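Local coordinates for integrase (Bovine immunodeficiency virus, PDB 3KKR), which is expected, as a retroviral integrase, to insert viral DNA into the host chromosome, here represented by its catalytic core domain, at residues T37-A42 with A67-N72; H58-P63 with T83-N88. All coordinates share one frame; numbering follows the deposited sequence.

Interaction 1: T37-A42 with A67-N72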
ATOM      1  N   THR A  37       7.569 -10.713   9.507  1.00 42.83           N
ATOM      2  CA  THR A  37       8.537 -11.582   8.858  1.00 39.64           C
ATOM      3  C   THR A  37       8.483 -11.451   7.339  1.00 43.81           C
ATOM      4  O   THR A  37       7.449 -11.082   6.772  1.00 39.21           O
ATOM      5  CB  THR A  37       8.302 -13.040   9.239  1.00 45.48           C
ATOM      6  OG1 THR A  37       6.916 -13.360   9.074  1.00 39.50           O
ATOM      7  CG2 THR A  37       8.704 -13.269  10.692  1.00 49.92           C
ATOM      8  N   ALA A  38       9.602 -11.753   6.684  1.00 42.18           N
ATOM      9  CA  ALA A  38       9.670 -11.731   5.229  1.00 38.11           C
ATOM     10  C   ALA A  38       8.654 -12.691   4.625  1.00 36.91           C
ATOM     11  O   ALA A  38       8.188 -12.487   3.508  1.00 40.58           O
ATOM     12  CB  ALA A  38      11.070 -12.061   4.746  1.00 39.28           C
ATOM     13  N   LEU A  39       8.313 -13.732   5.370  1.00 37.06           N
ATOM     14  CA  LEU A  39       7.302 -14.682   4.929  1.00 37.99           C
ATOM     15  C   LEU A  39       5.974 -13.970   4.780  1.00 38.16           C
ATOM     16  O   LEU A  39       5.291 -14.112   3.773  1.00 41.74           O
ATOM     17  CB  LEU A  39       7.166 -15.819   5.935  1.00 38.35           C
ATOM     18  CG  LEU A  39       6.675 -17.159   5.395  1.00 44.99           C
ATOM     19  CD1 LEU A  39       7.093 -18.292   6.327  1.00 44.51           C
ATOM     20  CD2 LEU A  39       5.168 -17.159   5.172  1.00 45.66           C
ATOM     21  N   GLN A  40       5.607 -13.195   5.791  1.00 38.63           N
ATOM     22  CA  GLN A  40       4.374 -12.426   5.742  1.00 37.59           C
ATOM     23  C   GLN A  40       4.394 -11.396   4.620  1.00 38.55           C
ATOM     24  O   GLN A  40       3.438 -11.289   3.852  1.00 40.65           O
ATOM     25  CB  GLN A  40       4.139 -11.731   7.076  1.00 40.18           C
ATOM     26  CG  GLN A  40       3.965 -12.701   8.212  1.00 39.42           C
ATOM     27  CD  GLN A  40       2.916 -13.737   7.897  1.00 41.67           C
ATOM     28  OE1 GLN A  40       1.730 -13.425   7.799  1.00 43.34           O
ATOM     29  NE2 GLN A  40       3.345 -14.983   7.732  1.00 48.85           N
ATOM     30  N   VAL A  41       5.482 -10.634   4.541  1.00 35.51           N
ATOM     31  CA  VAL A  41       5.647  -9.608   3.521  1.00 27.95           C
ATOM     32  C   VAL A  41       5.547 -10.198   2.113  1.00 31.68           C
ATOM     33  O   VAL A  41       4.977  -9.586   1.216  1.00 32.47           O
ATOM     34  CB  VAL A  41       6.995  -8.870   3.697  1.00 34.25           C
ATOM     35  CG1 VAL A  41       7.342  -8.080   2.463  1.00 29.89           C
ATOM     36  CG2 VAL A  41       6.949  -7.956   4.908  1.00 33.40           C
ATOM     37  N   ALA A  42       6.094 -11.393   1.926  1.00 35.07           N
ATOM     38  CA  ALA A  42       6.072 -12.052   0.622  1.00 31.23           C
ATOM     39  C   ALA A  42       4.658 -12.399   0.183  1.00 30.70           C
ATOM     40  O   ALA A  42       4.355 -12.378  -1.004  1.00 32.90           O
ATOM     41  CB  ALA A  42       6.942 -13.300   0.636  1.00 32.59           C
ATOM     42  N   ALA A  67      15.125  -9.237   3.185  1.00 38.40           N
ATOM     43  CA  ALA A  67      15.497 -10.648   3.242  1.00 32.67           C
ATOM     44  C   ALA A  67      15.573 -11.240   1.853  1.00 33.64           C
ATOM     45  O   ALA A  67      14.849 -10.817   0.955  1.00 34.03           O
ATOM     46  CB  ALA A  67      14.515 -11.417   4.082  1.00 37.82           C
ATOM     47  N   HIS A  68      16.447 -12.227   1.682  1.00 39.27           N
ATOM     48  CA  HIS A  68      16.681 -12.822   0.370  1.00 34.28           C
ATOM     49  C   HIS A  68      15.380 -13.221  -0.313  1.00 39.31           C
ATOM     50  O   HIS A  68      15.242 -13.105  -1.532  1.00 34.38           O
ATOM     51  CB  HIS A  68      17.593 -14.041   0.471  1.00 32.45           C
ATOM     52  CG  HIS A  68      17.749 -14.770  -0.823  1.00 39.74           C
ATOM     53  ND1 HIS A  68      16.922 -15.808  -1.199  1.00 36.88           N
ATOM     54  CD2 HIS A  68      18.615 -14.587  -1.852  1.00 37.76           C
ATOM     55  CE1 HIS A  68      17.277 -16.239  -2.398  1.00 39.32           C
ATOM     56  NE2 HIS A  68      18.305 -15.518  -2.811  1.00 40.11           N
ATOM     57  N   ARG A  69      14.432 -13.705   0.479  1.00 42.10           N
ATOM     58  CA  ARG A  69      13.147 -14.137  -0.046  1.00 37.86           C
ATOM     59  C   ARG A  69      12.442 -13.008  -0.805  1.00 40.40           C
ATOM     60  O   ARG A  69      11.944 -13.205  -1.920  1.00 37.43           O
ATOM     61  CB  ARG A  69      12.273 -14.668   1.083  1.00 34.92           C
ATOM     62  CG  ARG A  69      10.808 -14.490   0.829  1.00 42.87           C
ATOM     63  CD  ARG A  69      10.004 -15.587   1.465  1.00 46.26           C
ATOM     64  NE  ARG A  69      10.428 -15.886   2.827  1.00 48.88           N
ATOM     65  CZ  ARG A  69       9.880 -16.846   3.566  1.00 54.97           C
ATOM     66  NH1 ARG A  69       8.892 -17.582   3.069  1.00 47.97           N
ATOM     67  NH2 ARG A  69      10.309 -17.073   4.798  1.00 56.59           N
ATOM     68  N   ILE A  70      12.417 -11.823  -0.201  1.00 39.14           N
ATOM     69  CA  ILE A  70      11.813 -10.646  -0.826  1.00 39.47           C
ATOM     70  C   ILE A  70      12.571 -10.213  -2.078  1.00 33.72           C
ATOM     71  O   ILE A  70      11.974  -9.989  -3.124  1.00 39.00           O
ATOM     72  CB  ILE A  70      11.739  -9.463   0.154  1.00 34.24           C
ATOM     73  CG1 ILE A  70      11.090  -9.904   1.465  1.00 33.70           C
ATOM     74  CG2 ILE A  70      10.986  -8.304  -0.470  1.00 36.57           C
ATOM     75  CD1 ILE A  70       9.800 -10.685   1.279  1.00 38.08           C
ATOM     76  N   GLU A  71      13.887 -10.099  -1.969  1.00 36.90           N
ATOM     77  CA  GLU A  71      14.713  -9.720  -3.108  1.00 37.89           C
ATOM     78  C   GLU A  71      14.517 -10.676  -4.286  1.00 37.86           C
ATOM     79  O   GLU A  71      14.434 -10.260  -5.442  1.00 43.40           O
ATOM     80  CB  GLU A  71      16.185  -9.694  -2.697  1.00 36.41           C
ATOM     81  CG  GLU A  71      16.484  -8.804  -1.504  1.00 39.94           C
ATOM     82  CD  GLU A  71      17.913  -8.955  -0.999  1.00 44.82           C
ATOM     83  OE1 GLU A  71      18.619  -9.877  -1.462  1.00 52.56           O
ATOM     84  OE2 GLU A  71      18.332  -8.153  -0.136  1.00 48.55           O
ATOM     85  N   ASN A  72      14.449 -11.964  -3.979  1.00 37.32           N
ATOM     86  CA  ASN A  72      14.280 -12.994  -4.991  1.00 33.94           C
ATOM     87  C   ASN A  72      12.923 -12.880  -5.652  1.00 35.40           C
ATOM     88  O   ASN A  72      12.798 -12.960  -6.871  1.00 36.23           O
ATOM     89  CB  ASN A  72      14.410 -14.370  -4.344  1.00 41.54           C
ATOM     90  CG  ASN A  72      14.319 -15.502  -5.348  1.00 50.89           C
ATOM     91  OD1 ASN A  72      13.331 -16.245  -5.381  1.00 49.49           O
ATOM     92  ND2 ASN A  72      15.353 -15.639  -6.178  1.00 42.65           N
TER

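Interaction 2: H58-P63 with T83-N88. With NO3 (nitrate ion), chain C; NO3 (nitrate ion), chain E.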
ATOM      1  N   HIS A  58       9.463  -0.043  -3.088  1.00 29.71           N
ATOM      2  CA  HIS A  58      10.374   0.689  -2.216  1.00 32.64           C
ATOM      3  C   HIS A  58       9.960   0.542  -0.758  1.00 33.04           C
ATOM      4  O   HIS A  58       8.796   0.278  -0.467  1.00 34.23           O
ATOM      5  CB  HIS A  58      10.397   2.167  -2.602  1.00 31.33           C
ATOM      6  CG  HIS A  58      11.453   2.973  -1.904  1.00 38.28           C
ATOM      7  ND1 HIS A  58      12.746   3.078  -2.375  1.00 39.70           N
ATOM      8  CD2 HIS A  58      11.399   3.744  -0.791  1.00 38.10           C
ATOM      9  CE1 HIS A  58      13.443   3.866  -1.576  1.00 33.88           C
ATOM     10  NE2 HIS A  58      12.648   4.286  -0.609  1.00 32.47           N
ATOM     11  N   SER A  59      10.919   0.726   0.148  1.00 32.55           N
ATOM     12  CA  SER A  59      10.679   0.582   1.574  1.00 31.91           C
ATOM     13  C   SER A  59      11.885   1.033   2.408  1.00 37.98           C
ATOM     14  O   SER A  59      12.875   1.526   1.867  1.00 38.75           O
ATOM     15  CB  SER A  59      10.356  -0.874   1.888  1.00 32.06           C
ATOM     16  OG  SER A  59      11.486  -1.697   1.652  1.00 37.25           O
ATOM     17  N   ASP A  60      11.792   0.869   3.727  1.00 37.69           N
ATOM     18  CA  ASP A  60      12.944   1.076   4.604  1.00 40.10           C
ATOM     19  C   ASP A  60      13.819  -0.172   4.618  1.00 43.16           C
ATOM     20  O   ASP A  60      13.546  -1.135   3.902  1.00 40.22           O
ATOM     21  CB  ASP A  60      12.520   1.452   6.034  1.00 40.19           C
ATOM     22  CG  ASP A  60      11.798   0.320   6.766  1.00 35.30           C
ATOM     23  OD1 ASP A  60      12.019  -0.868   6.451  1.00 31.98           O
ATOM     24  OD2 ASP A  60      11.000   0.633   7.674  1.00 36.48           O
ATOM     25  N   ASN A  61      14.855  -0.157   5.451  1.00 43.13           N
ATOM     26  CA  ASN A  61      15.845  -1.230   5.472  1.00 45.85           C
ATOM     27  C   ASN A  61      15.474  -2.479   6.270  1.00 44.99           C
ATOM     28  O   ASN A  61      16.166  -3.492   6.191  1.00 56.44           O
ATOM     29  CB  ASN A  61      17.199  -0.695   5.945  1.00 48.07           C
ATOM     30  CG  ASN A  61      18.118  -0.349   4.794  1.00 54.47           C
ATOM     31  OD1 ASN A  61      17.754   0.405   3.896  1.00 52.33           O
ATOM     32  ND2 ASN A  61      19.323  -0.905   4.813  1.00 73.83           N
ATOM     33  N   GLY A  62      14.394  -2.406   7.038  1.00 46.44           N
ATOM     34  CA  GLY A  62      13.954  -3.533   7.844  1.00 42.42           C
ATOM     35  C   GLY A  62      14.200  -4.890   7.210  1.00 45.90           C
ATOM     36  O   GLY A  62      13.968  -5.088   6.014  1.00 44.41           O
ATOM     37  N   PRO A  63      14.676  -5.845   8.014  1.00 50.56           N
ATOM     38  CA  PRO A  63      15.020  -7.185   7.534  1.00 47.33           C
ATOM     39  C   PRO A  63      13.850  -7.917   6.866  1.00 46.59           C
ATOM     40  O   PRO A  63      14.081  -8.780   6.017  1.00 45.79           O
ATOM     41  CB  PRO A  63      15.462  -7.909   8.818  1.00 43.49           C
ATOM     42  CG  PRO A  63      14.908  -7.072   9.941  1.00 44.53           C
ATOM     43  CD  PRO A  63      15.037  -5.678   9.430  1.00 49.92           C
ATOM     44  N   THR A  83      15.596   0.617  -1.560  1.00 37.92           N
ATOM     45  CA  THR A  83      15.391   0.823  -0.134  1.00 38.58           C
ATOM     46  C   THR A  83      15.903   2.194   0.285  1.00 38.83           C
ATOM     47  O   THR A  83      16.729   2.787  -0.404  1.00 39.41           O
ATOM     48  CB  THR A  83      16.096  -0.262   0.702  1.00 46.89           C
ATOM     49  OG1 THR A  83      15.637  -1.563   0.301  1.00 48.38           O
ATOM     50  CG2 THR A  83      15.767  -0.073   2.156  1.00 50.55           C
ATOM     51  N   GLY A  84      15.397   2.703   1.405  1.00 42.55           N
ATOM     52  CA  GLY A  84      15.841   3.982   1.928  1.00 41.03           C
ATOM     53  C   GLY A  84      14.805   5.090   1.864  1.00 39.57           C
ATOM     54  O   GLY A  84      14.572   5.672   0.808  1.00 43.89           O
ATOM     55  N   ILE A  85      14.190   5.392   3.003  1.00 39.56           N
ATOM     56  CA  ILE A  85      13.244   6.501   3.091  1.00 41.69           C
ATOM     57  C   ILE A  85      13.949   7.851   3.265  1.00 42.10           C
ATOM     58  O   ILE A  85      14.850   7.993   4.096  1.00 38.42           O
ATOM     59  CB  ILE A  85      12.216   6.291   4.232  1.00 39.69           C
ATOM     60  CG1 ILE A  85      11.101   5.354   3.779  1.00 36.80           C
ATOM     61  CG2 ILE A  85      11.609   7.606   4.662  1.00 39.46           C
ATOM     62  CD1 ILE A  85      11.352   3.937   4.141  1.00 42.07           C
ATOM     63  N   PRO A  86      13.536   8.852   2.474  1.00 43.71           N
ATOM     64  CA  PRO A  86      12.468   8.750   1.478  1.00 41.10           C
ATOM     65  C   PRO A  86      13.016   8.401   0.104  1.00 42.97           C
ATOM     66  O   PRO A  86      14.169   8.694  -0.200  1.00 47.73           O
ATOM     67  CB  PRO A  86      11.909  10.181   1.422  1.00 42.08           C
ATOM     68  CG  PRO A  86      12.814  11.029   2.327  1.00 40.07           C
ATOM     69  CD  PRO A  86      14.043  10.228   2.567  1.00 37.23           C
ATOM     70  N   TYR A  87      12.194   7.786  -0.733  1.00 44.38           N
ATOM     71  CA  TYR A  87      12.565   7.666  -2.125  1.00 37.26           C
ATOM     72  C   TYR A  87      12.819   9.092  -2.573  1.00 38.47           C
ATOM     73  O   TYR A  87      13.889   9.422  -3.071  1.00 39.88           O
ATOM     74  CB  TYR A  87      11.430   7.050  -2.927  1.00 32.15           C
ATOM     75  CG  TYR A  87      11.783   6.811  -4.367  1.00 40.75           C
ATOM     76  CD1 TYR A  87      12.614   5.761  -4.733  1.00 42.63           C
ATOM     77  CD2 TYR A  87      11.287   7.632  -5.366  1.00 39.08           C
ATOM     78  CE1 TYR A  87      12.944   5.537  -6.054  1.00 35.24           C
ATOM     79  CE2 TYR A  87      11.612   7.413  -6.689  1.00 39.84           C
ATOM     80  CZ  TYR A  87      12.441   6.368  -7.030  1.00 39.28           C
ATOM     81  OH  TYR A  87      12.761   6.153  -8.360  1.00 45.57           O
ATOM     82  N   ASN A  88      11.817   9.937  -2.368  1.00 37.90           N
ATOM     83  CA  ASN A  88      11.949  11.369  -2.575  1.00 40.27           C
ATOM     84  C   ASN A  88      10.852  12.110  -1.813  1.00 39.93           C
ATOM     85  O   ASN A  88       9.925  11.484  -1.300  1.00 42.43           O
ATOM     86  CB  ASN A  88      11.936  11.712  -4.067  1.00 41.92           C
ATOM     87  CG  ASN A  88      10.650  11.312  -4.750  1.00 44.86           C
ATOM     88  OD1 ASN A  88       9.551  11.561  -4.244  1.00 38.26           O
ATOM     89  ND2 ASN A  88      10.775  10.701  -5.921  1.00 51.21           N
TER
HETATM   90  N   NO3 C   2      15.762   3.210   5.903  1.00 45.85           N
HETATM   91  O1  NO3 C   2      16.995   3.134   5.252  1.00 50.54           O
HETATM   92  O2  NO3 C   2      14.903   4.275   5.614  1.00 43.12           O
HETATM   93  O3  NO3 C   2      15.400   2.233   6.838  1.00 48.20           O
HETATM   94  N   NO3 E   4      19.095   0.166  -3.578  1.00 52.55           N
HETATM   95  O1  NO3 E   4      19.199  -0.693  -4.680  1.00 67.34           O
HETATM   96  O2  NO3 E   4      18.256   1.283  -3.647  1.00 48.38           O
HETATM   97  O3  NO3 E   4      19.830  -0.090  -2.414  1.00 63.88           O

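Interaction 1: T37-A42 with A67-N72
The guanidinium of R69 lies flat against the first turn of helix 38-51: L39 CA sits over the centre of one face, 3.6 Å from R69 CZ, and A38 C and L39 CB lie over that same face. L39 carries its CG in against R69 NH1 at 3.2 Å. CG of R69 is anti to the backbone N (chi1 151°), and bends further along the chain lay the group over the neighbouring backbone while its methylenes pass A42 CB.

Beside it, the axes of segments 38-42 and 68-72 run nearly parallel, 23° apart, and approach to 9.3 Å, two helices packed side by side on one face of the RNase H-like sheet. Small residues allow the approach. A38 CB meets A67 CB at 3.6 Å, A67 being the N-cap residue of helix 68-76. I70 fills the adjoining groove: its chi1 of -51° sets CG1 near A38 CB, and its CD1 reaches V41 CG1 at 3.8 Å and A42 CB at 3.9 Å. V41 also touches C64 and F65 of helix 63-66, and I70 touches K81 of strand 80-83.

A38 O, near I70 CD1, accepts the helical bond from A42 N. Between the segments the contact is made by apolar and van der Waals touches, the flat face of the arginine included.

Interaction 2: H58-P63 with T83-N88
The backbones of segments 58-63 and 83-88 come together at S59 and T83, whose CA atoms are 5.0 Å apart, and G84 N donates to S59 O at 2.8 Å. G84 has positive phi and psi, at values where a CB would press on the preceding carbonyl oxygen, so glycine suits the turn.

NE2 of H58 donates a bent bond (136°) to G84 O at 2.8 Å, the oxygen lying in the ring plane although the donor stands above the carbonyl plane. With CG anti to the backbone N, the imidazole spans to the next segment, and its ND1 bonds T82 OG1, so both nitrogens hold the ring's rotation. Y87 CB sits over the ring, 3.9 Å from its centroid, and the tyrosine presents its edge to the same face in a T-shaped pair (planes at 78°). This pairing belongs to the RNase H-like fold of retroviral integrases: D60 follows S59, at the place where relatives carry the second aspartate of the D,D-35-E motif.

D60 OD1 accepts from G62 N at 2.9 Å, an Asx turn. I85 CD1 packs closely on D60 CB at 3.3 Å. A nitrate, probably from the crystallisation liquor, bridges the segments, its O3 2.8 Å from N61 N and its O2 2.9 Å from I85 N.

Overall arrangement
The two contacts, with centres about 15 Å apart, interleave along the chain. Helix 38-51 leads into strand 56-59, from which the chain passes through helices 63-66 and 68-76 to strand 80-83, a beta-alpha-beta crossover between adjacent parallel strands. Interaction 1 pairs the helix before strand 56-59 with the helix of the crossover; interaction 2 joins the ends of the two strands it connects. They do not touch directly, but F65 is met by V41 from the first and by S59 and D60 from the second. D60, probably an active-site residue by analogy with other integrases, belongs to interaction 2, as does the nitrate held by N61 N and I85 N, whereas interaction 1 joins helices at one side of the sheet.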